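Local coordinates for protein putative ring-cleaving dioxygenase MhqO (Bacillus subtilis subsp. subtilis, PDB 3OAJ) that probably cleaves aromatic rings as an iron-dependent extradiol dioxygenase and may contribute to the degradation of aromatic compounds, at residues L230-Q233 with R234-S238; V246-N250 with Y251-I255. All coordinates share one frame; numbering follows the deposited sequence.

Overall arrangement
Contacts 1 and 2 follow one another along the chain and both lie in the second VOC module. Contact 1 is the last turns of helix 226-238. Contact 2 is the hairpin after it, made by strands 247-248 and 253-258. Each has a buried and an exposed side. In contact 1 the surface carries a salt bridge, and W232 and I236 are buried. In contact 2 the surface carries an Asx turn, and the buried F252 and A254 lie near the zinc, which occupies the predicted iron site. Helix bonding between residues four apart holds the first, and antiparallel strand bonding the second. The two touch where L230 packs on V246, and Q233 on V246 and I255.

Contact 1 of 2, residues L230-Q233 with R234-S238; sequences LDWQ and RYIAS
D231 and R234 meet three residues apart on helix 226-238. Their side chains lie side by side and point the same way. One carboxylate oxygen does the touching: D231 OD1 forms a salt bridge with R234 NH2. The modelled separation of D231 OD1 and R234 NH2, 2.5 Å, is shorter than a normal N-O hydrogen bond, so the exact distance is doubtful. The carboxylate and guanidinium planes stand 77° apart, so the two groups do not pair flat. A bend in the arginine chain (chi3 -46°) brings the guanidinium back along the helix, with CA of D231 against one face near its rim. E227 OE2 also lies close to D231 OD1, and R234 may offset that gathering of negative charge.

The backbone is satisfied by the bonds of an alpha helix. R234 N donates to L230 O at 3.1 Å, Y235 N to D231 O, and A237 N to Q233 O. I236 N to W232 O is the shortest of the set at 2.8 Å. One residue on, S238 N donates to R234 O at 3.2 Å. S238 OG lies 2.9 Å from R234 O and 3.0 Å from Y235 O, and which of them takes its proton is not settled. Q233 sends its amide off the helix, where NE2 donates to T244 O.

W232 and I236 are buried. I236 CG1 meets W232 CE3 at 3.8 Å, at the edge of the indole and near its plane.

This is the helix of a beta-alpha-beta-beta-beta VOC module, between strand 215-223 and strands 247-248, 253-258 and 264-269. I236 touches F257 of strand 253-258, and both I236 and Y235 pack on I174 of helix 164-174.

Contact 2 of 2, residues V246-N250 with Y251-I255; sequences VRDRN and YFNAI
N250 lays its side-chain amide over the ring of Y251, the two planes 21° apart. Its CB sits over the middle of that face, 3.9 Å from the centroid, in a CH-pi contact. CG anti to the backbone N (chi1 -161°) carries the amide across the ring. The tyrosine OH is bonded to D277.

R249 meets F252 differently. Its CB lies over one face of the phenyl ring, 4.1 Å from the centroid, and CG also touches the ring. The chain bends at chi2 (-57°). CG reaches A254 CB, and the guanidinium runs on to Y256, where NE bonds OH. D248 and N253 cross with their flat groups almost perpendicular, and N253 OD1 is 3.3 Å from D248 CA. N253 ND2 goes to D226.

The backbone joins the strands. R247 and A254 are an antiparallel hydrogen-bonded pair, D248 and N253 a non-hydrogen-bonded one. R249 N donates to F252 O at 2.9 Å. Separately, D248 OD1 accepts from N250 N at 2.8 Å, an Asx turn.

The hairpin is the VOC module's two strands after the helix, at one margin of the sheet. Strand 253-258 lies between 247-248 and 264-269. A254 and F252 touch the zinc ligand E266, and F252 also meets the ligand H11. V246 packs on helix 226-238.

Contact 1 of 2, residues L230-Q233 with R234-S238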
ATOM      1  N   LEU A 230      -6.011  20.057   2.491  1.00 12.02           N
ATOM      2  CA  LEU A 230      -5.761  21.193   3.385  1.00 12.44           C
ATOM      3  C   LEU A 230      -6.773  21.205   4.524  1.00 11.95           C
ATOM      4  O   LEU A 230      -6.429  21.503   5.663  1.00 11.41           O
ATOM      5  CB  LEU A 230      -5.769  22.525   2.615  1.00 14.03           C
ATOM      6  CG  LEU A 230      -4.736  22.643   1.479  1.00 15.61           C
ATOM      7  CD1 LEU A 230      -5.019  23.866   0.602  1.00 16.37           C
ATOM      8  CD2 LEU A 230      -3.300  22.669   2.017  1.00 16.07           C
ATOM      9  N   ASP A 231      -8.019  20.861   4.219  1.00 12.62           N
ATOM     10  CA  ASP A 231      -9.054  20.755   5.249  1.00 13.66           C
ATOM     11  C   ASP A 231      -8.660  19.660   6.247  1.00 12.45           C
ATOM     12  O   ASP A 231      -8.794  19.841   7.457  1.00 12.42           O
ATOM     13  CB  ASP A 231     -10.422  20.431   4.619  1.00 16.93           C
ATOM     14  CG  ASP A 231     -11.002  21.584   3.786  1.00 28.01           C
ATOM     15  OD1 ASP A 231     -10.505  22.724   3.871  1.00 21.30           O
ATOM     16  OD2 ASP A 231     -11.982  21.341   3.042  1.00 21.35           O
ATOM     17  N   TRP A 232      -8.174  18.522   5.737  1.00 11.38           N
ATOM     18  CA  TRP A 232      -7.696  17.446   6.606  1.00 11.71           C
ATOM     19  C   TRP A 232      -6.571  17.938   7.499  1.00 10.68           C
ATOM     20  O   TRP A 232      -6.543  17.628   8.678  1.00 10.75           O
ATOM     21  CB  TRP A 232      -7.165  16.281   5.781  1.00 12.90           C
ATOM     22  CG  TRP A 232      -8.157  15.245   5.356  1.00 15.17           C
ATOM     23  CD1 TRP A 232      -8.708  15.098   4.117  1.00 14.37           C
ATOM     24  CD2 TRP A 232      -8.685  14.190   6.161  1.00 15.33           C
ATOM     25  NE1 TRP A 232      -9.543  14.008   4.100  1.00 15.20           N
ATOM     26  CE2 TRP A 232      -9.554  13.436   5.343  1.00 15.91           C
ATOM     27  CE3 TRP A 232      -8.493  13.799   7.492  1.00 16.42           C
ATOM     28  CZ2 TRP A 232     -10.240  12.308   5.812  1.00 16.40           C
ATOM     29  CZ3 TRP A 232      -9.189  12.678   7.969  1.00 17.05           C
ATOM     30  CH2 TRP A 232     -10.047  11.949   7.123  1.00 17.32           C
ATOM     31  N   GLN A 233      -5.623  18.697   6.947  1.00  9.81           N
ATOM     32  CA  GLN A 233      -4.495  19.157   7.766  1.00  9.99           C
ATOM     33  C   GLN A 233      -4.963  20.001   8.957  1.00  9.99           C
ATOM     34  O   GLN A 233      -4.471  19.824  10.104  1.00 11.06           O
ATOM     35  CB  GLN A 233      -3.505  19.968   6.931  1.00 10.07           C
ATOM     36  CG  GLN A 233      -2.246  20.393   7.659  1.00 10.60           C
ATOM     37  CD  GLN A 233      -1.457  21.366   6.812  1.00  9.45           C
ATOM     38  OE1 GLN A 233      -1.902  22.486   6.558  1.00 11.74           O
ATOM     39  NE2 GLN A 233      -0.303  20.931   6.334  1.00 10.82           N
ATOM     40  N   ARG A 234      -5.875  20.932   8.670  1.00 10.52           N
ATOM     41  CA  ARG A 234      -6.430  21.809   9.690  1.00 10.85           C
ATOM     42  C   ARG A 234      -7.195  21.010  10.751  1.00 11.29           C
ATOM     43  O   ARG A 234      -7.018  21.234  11.953  1.00 11.24           O
ATOM     44  CB  ARG A 234      -7.327  22.887   9.066  1.00 12.86           C
ATOM     45  CG  ARG A 234      -6.564  23.838   8.109  1.00 18.26           C
ATOM     46  CD  ARG A 234      -7.363  25.081   7.681  1.00 18.77           C
ATOM     47  NE  ARG A 234      -8.733  24.778   7.277  1.00 21.89           N
ATOM     48  CZ  ARG A 234      -9.135  24.521   6.037  1.00 21.22           C
ATOM     49  NH1 ARG A 234      -8.272  24.538   5.014  1.00 23.59           N
ATOM     50  NH2 ARG A 234     -10.420  24.252   5.819  1.00 23.68           N
ATOM     51  N   TYR A 235      -7.999  20.055  10.291  1.00 11.83           N
ATOM     52  CA  TYR A 235      -8.817  19.259  11.204  1.00 13.26           C
ATOM     53  C   TYR A 235      -7.971  18.329  12.088  1.00 12.48           C
ATOM     54  O   TYR A 235      -8.156  18.293  13.300  1.00 13.21           O
ATOM     55  CB  TYR A 235      -9.892  18.445  10.459  1.00 16.67           C
ATOM     56  CG  TYR A 235     -10.915  17.889  11.438  1.00 23.31           C
ATOM     57  CD1 TYR A 235     -12.082  18.595  11.732  1.00 19.61           C
ATOM     58  CD2 TYR A 235     -10.668  16.702  12.140  1.00 19.44           C
ATOM     59  CE1 TYR A 235     -13.005  18.108  12.659  1.00 24.51           C
ATOM     60  CE2 TYR A 235     -11.575  16.215  13.067  1.00 24.31           C
ATOM     61  CZ  TYR A 235     -12.736  16.918  13.323  1.00 20.71           C
ATOM     62  OH  TYR A 235     -13.626  16.425  14.256  1.00 25.21           O
ATOM     63  N   ILE A 236      -7.073  17.564  11.474  1.00 12.14           N
ATOM     64  CA  ILE A 236      -6.233  16.639  12.224  1.00 13.21           C
ATOM     65  C   ILE A 236      -5.399  17.367  13.285  1.00 12.28           C
ATOM     66  O   ILE A 236      -5.315  16.909  14.429  1.00 12.35           O
ATOM     67  CB  ILE A 236      -5.342  15.804  11.279  1.00 15.23           C
ATOM     68  CG1 ILE A 236      -6.223  14.906  10.395  1.00 17.56           C
ATOM     69  CG2 ILE A 236      -4.313  14.980  12.063  1.00 18.15           C
ATOM     70  CD1 ILE A 236      -7.187  13.960  11.171  1.00 18.60           C
ATOM     71  N   ALA A 237      -4.814  18.512  12.914  1.00 12.15           N
ATOM     72  CA  ALA A 237      -3.943  19.280  13.825  1.00 13.31           C
ATOM     73  C   ALA A 237      -4.692  19.851  15.011  1.00 14.58           C
ATOM     74  O   ALA A 237      -4.114  20.059  16.080  1.00 16.35           O
ATOM     75  CB  ALA A 237      -3.263  20.409  13.085  1.00 13.96           C
ATOM     76  N   SER A 238      -5.970  20.133  14.807  1.00 14.23           N
ATOM     77  CA  SER A 238      -6.770  20.726  15.856  1.00 14.04           C
ATOM     78  C   SER A 238      -7.460  19.659  16.700  1.00 14.62           C
ATOM     79  O   SER A 238      -8.075  19.975  17.731  1.00 15.64           O
ATOM     80  CB  SER A 238      -7.763  21.724  15.264  1.00 13.70           C
ATOM     81  OG  SER A 238      -8.633  21.119  14.339  1.00 18.30           O
TER

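Contact 2 of 2, residues V246-N250 with Y251-I255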
ATOM      1  N   VAL A 246       2.250  20.222   3.937  1.00 10.77           N
ATOM      2  CA  VAL A 246       2.028  19.549   2.666  1.00 10.55           C
ATOM      3  C   VAL A 246       3.361  19.425   1.944  1.00 11.15           C
ATOM      4  O   VAL A 246       4.099  20.415   1.807  1.00 11.50           O
ATOM      5  CB  VAL A 246       1.058  20.334   1.754  1.00 11.52           C
ATOM      6  CG1 VAL A 246       0.919  19.646   0.396  1.00 15.08           C
ATOM      7  CG2 VAL A 246      -0.305  20.509   2.424  1.00 15.13           C
ATOM      8  N   ARG A 247       3.657  18.209   1.493  1.00 11.78           N
ATOM      9  CA  ARG A 247       4.828  17.903   0.695  1.00 13.32           C
ATOM     10  C   ARG A 247       4.405  17.446  -0.685  1.00 12.61           C
ATOM     11  O   ARG A 247       3.585  16.540  -0.821  1.00 12.57           O
ATOM     12  CB  ARG A 247       5.666  16.833   1.401  1.00 15.50           C
ATOM     13  CG  ARG A 247       6.309  17.379   2.678  1.00 23.44           C
ATOM     14  CD  ARG A 247       6.868  16.309   3.587  1.00 20.06           C
ATOM     15  NE  ARG A 247       7.337  16.934   4.823  1.00 25.09           N
ATOM     16  CZ  ARG A 247       7.586  16.287   5.957  1.00 22.06           C
ATOM     17  NH1 ARG A 247       7.422  14.973   6.033  1.00 25.67           N
ATOM     18  NH2 ARG A 247       7.995  16.964   7.016  1.00 25.99           N
ATOM     19  N   ASP A 248       4.972  18.080  -1.708  1.00 12.78           N
ATOM     20  CA  ASP A 248       4.713  17.711  -3.103  1.00 12.77           C
ATOM     21  C   ASP A 248       5.525  16.462  -3.488  1.00 12.82           C
ATOM     22  O   ASP A 248       6.762  16.515  -3.572  1.00 13.51           O
ATOM     23  CB  ASP A 248       5.069  18.919  -3.983  1.00 14.21           C
ATOM     24  CG  ASP A 248       4.893  18.657  -5.469  1.00 14.88           C
ATOM     25  OD1 ASP A 248       4.564  17.523  -5.881  1.00 15.77           O
ATOM     26  OD2 ASP A 248       5.097  19.622  -6.240  1.00 17.46           O
ATOM     27  N   ARG A 249       4.841  15.334  -3.686  1.00 13.03           N
ATOM     28  CA  ARG A 249       5.506  14.077  -4.081  1.00 14.13           C
ATOM     29  C   ARG A 249       5.382  13.787  -5.568  1.00 14.62           C
ATOM     30  O   ARG A 249       5.596  12.649  -6.010  1.00 14.87           O
ATOM     31  CB  ARG A 249       4.977  12.889  -3.260  1.00 15.18           C
ATOM     32  CG  ARG A 249       5.012  13.081  -1.735  1.00 18.44           C
ATOM     33  CD  ARG A 249       6.414  13.380  -1.232  1.00 18.33           C
ATOM     34  NE  ARG A 249       6.624  12.966   0.152  1.00 20.30           N
ATOM     35  CZ  ARG A 249       7.702  13.262   0.883  1.00 19.74           C
ATOM     36  NH1 ARG A 249       8.677  14.018   0.384  1.00 20.36           N
ATOM     37  NH2 ARG A 249       7.801  12.822   2.133  1.00 20.69           N
ATOM     38  N   ASN A 250       5.036  14.826  -6.333  1.00 15.30           N
ATOM     39  CA  ASN A 250       4.952  14.780  -7.800  1.00 16.47           C
ATOM     40  C   ASN A 250       3.682  14.100  -8.291  1.00 15.16           C
ATOM     41  O   ASN A 250       2.954  14.669  -9.091  1.00 16.24           O
ATOM     42  CB  ASN A 250       6.209  14.131  -8.424  1.00 19.37           C
ATOM     43  CG  ASN A 250       6.391  14.464  -9.905  1.00 25.09           C
ATOM     44  OD1 ASN A 250       5.550  15.107 -10.531  1.00 22.86           O
ATOM     45  ND2 ASN A 250       7.509  14.025 -10.465  1.00 22.90           N
ATOM     46  N   TYR A 251       3.406  12.893  -7.806  1.00 13.07           N
ATOM     47  CA  TYR A 251       2.244  12.118  -8.293  1.00 12.46           C
ATOM     48  C   TYR A 251       1.037  12.289  -7.375  1.00 11.83           C
ATOM     49  O   TYR A 251      -0.047  11.787  -7.653  1.00 11.08           O
ATOM     50  CB  TYR A 251       2.657  10.654  -8.499  1.00 12.87           C
ATOM     51  CG  TYR A 251       3.977  10.636  -9.235  1.00 12.47           C
ATOM     52  CD1 TYR A 251       5.173  10.291  -8.592  1.00 12.74           C
ATOM     53  CD2 TYR A 251       4.048  11.090 -10.552  1.00 13.08           C
ATOM     54  CE1 TYR A 251       6.396  10.361  -9.270  1.00 13.00           C
ATOM     55  CE2 TYR A 251       5.263  11.165 -11.225  1.00 12.97           C
ATOM     56  CZ  TYR A 251       6.427  10.799 -10.577  1.00 12.82           C
ATOM     57  OH  TYR A 251       7.610  10.874 -11.267  1.00 13.87           O
ATOM     58  N   PHE A 252       1.255  13.018  -6.286  1.00 11.30           N
ATOM     59  CA  PHE A 252       0.233  13.378  -5.280  1.00 10.85           C
ATOM     60  C   PHE A 252       0.929  14.316  -4.297  1.00 11.04           C
ATOM     61  O   PHE A 252       2.157  14.351  -4.251  1.00 11.43           O
ATOM     62  CB  PHE A 252      -0.320  12.133  -4.541  1.00 11.07           C
ATOM     63  CG  PHE A 252       0.744  11.237  -3.970  1.00 10.39           C
ATOM     64  CD1 PHE A 252       1.252  11.451  -2.690  1.00 11.46           C
ATOM     65  CD2 PHE A 252       1.263  10.183  -4.730  1.00 11.93           C
ATOM     66  CE1 PHE A 252       2.237  10.622  -2.156  1.00 11.02           C
ATOM     67  CE2 PHE A 252       2.268   9.361  -4.195  1.00 11.33           C
ATOM     68  CZ  PHE A 252       2.775   9.593  -2.927  1.00 11.91           C
ATOM     69  N   ASN A 253       0.139  15.083  -3.539  1.00 10.75           N
ATOM     70  CA  ASN A 253       0.630  15.835  -2.384  1.00 11.02           C
ATOM     71  C   ASN A 253       0.319  15.013  -1.134  1.00 10.58           C
ATOM     72  O   ASN A 253      -0.664  14.268  -1.105  1.00 11.94           O
ATOM     73  CB  ASN A 253      -0.029  17.216  -2.317  1.00 12.71           C
ATOM     74  CG  ASN A 253       0.405  18.128  -3.459  1.00 13.83           C
ATOM     75  OD1 ASN A 253       1.540  18.057  -3.927  1.00 15.26           O
ATOM     76  ND2 ASN A 253      -0.516  18.958  -3.943  1.00 15.19           N
ATOM     77  N   ALA A 254       1.181  15.134  -0.129  1.00 10.58           N
ATOM     78  CA  ALA A 254       1.129  14.329   1.089  1.00 10.39           C
ATOM     79  C   ALA A 254       1.202  15.155   2.365  1.00  9.47           C
ATOM     80  O   ALA A 254       1.934  16.129   2.425  1.00  9.95           O
ATOM     81  CB  ALA A 254       2.276  13.336   1.089  1.00 11.25           C
ATOM     82  N   ILE A 255       0.420  14.751   3.371  1.00  9.06           N
ATOM     83  CA  ILE A 255       0.645  15.146   4.765  1.00  9.15           C
ATOM     84  C   ILE A 255       0.717  13.878   5.594  1.00  9.95           C
ATOM     85  O   ILE A 255       0.095  12.865   5.252  1.00 11.24           O
ATOM     86  CB  ILE A 255      -0.454  16.087   5.320  1.00  9.43           C
ATOM     87  CG1 ILE A 255      -1.851  15.445   5.224  1.00 10.07           C
ATOM     88  CG2 ILE A 255      -0.431  17.410   4.555  1.00 10.24           C
ATOM     89  CD1 ILE A 255      -2.970  16.299   5.828  1.00 11.06           C
TER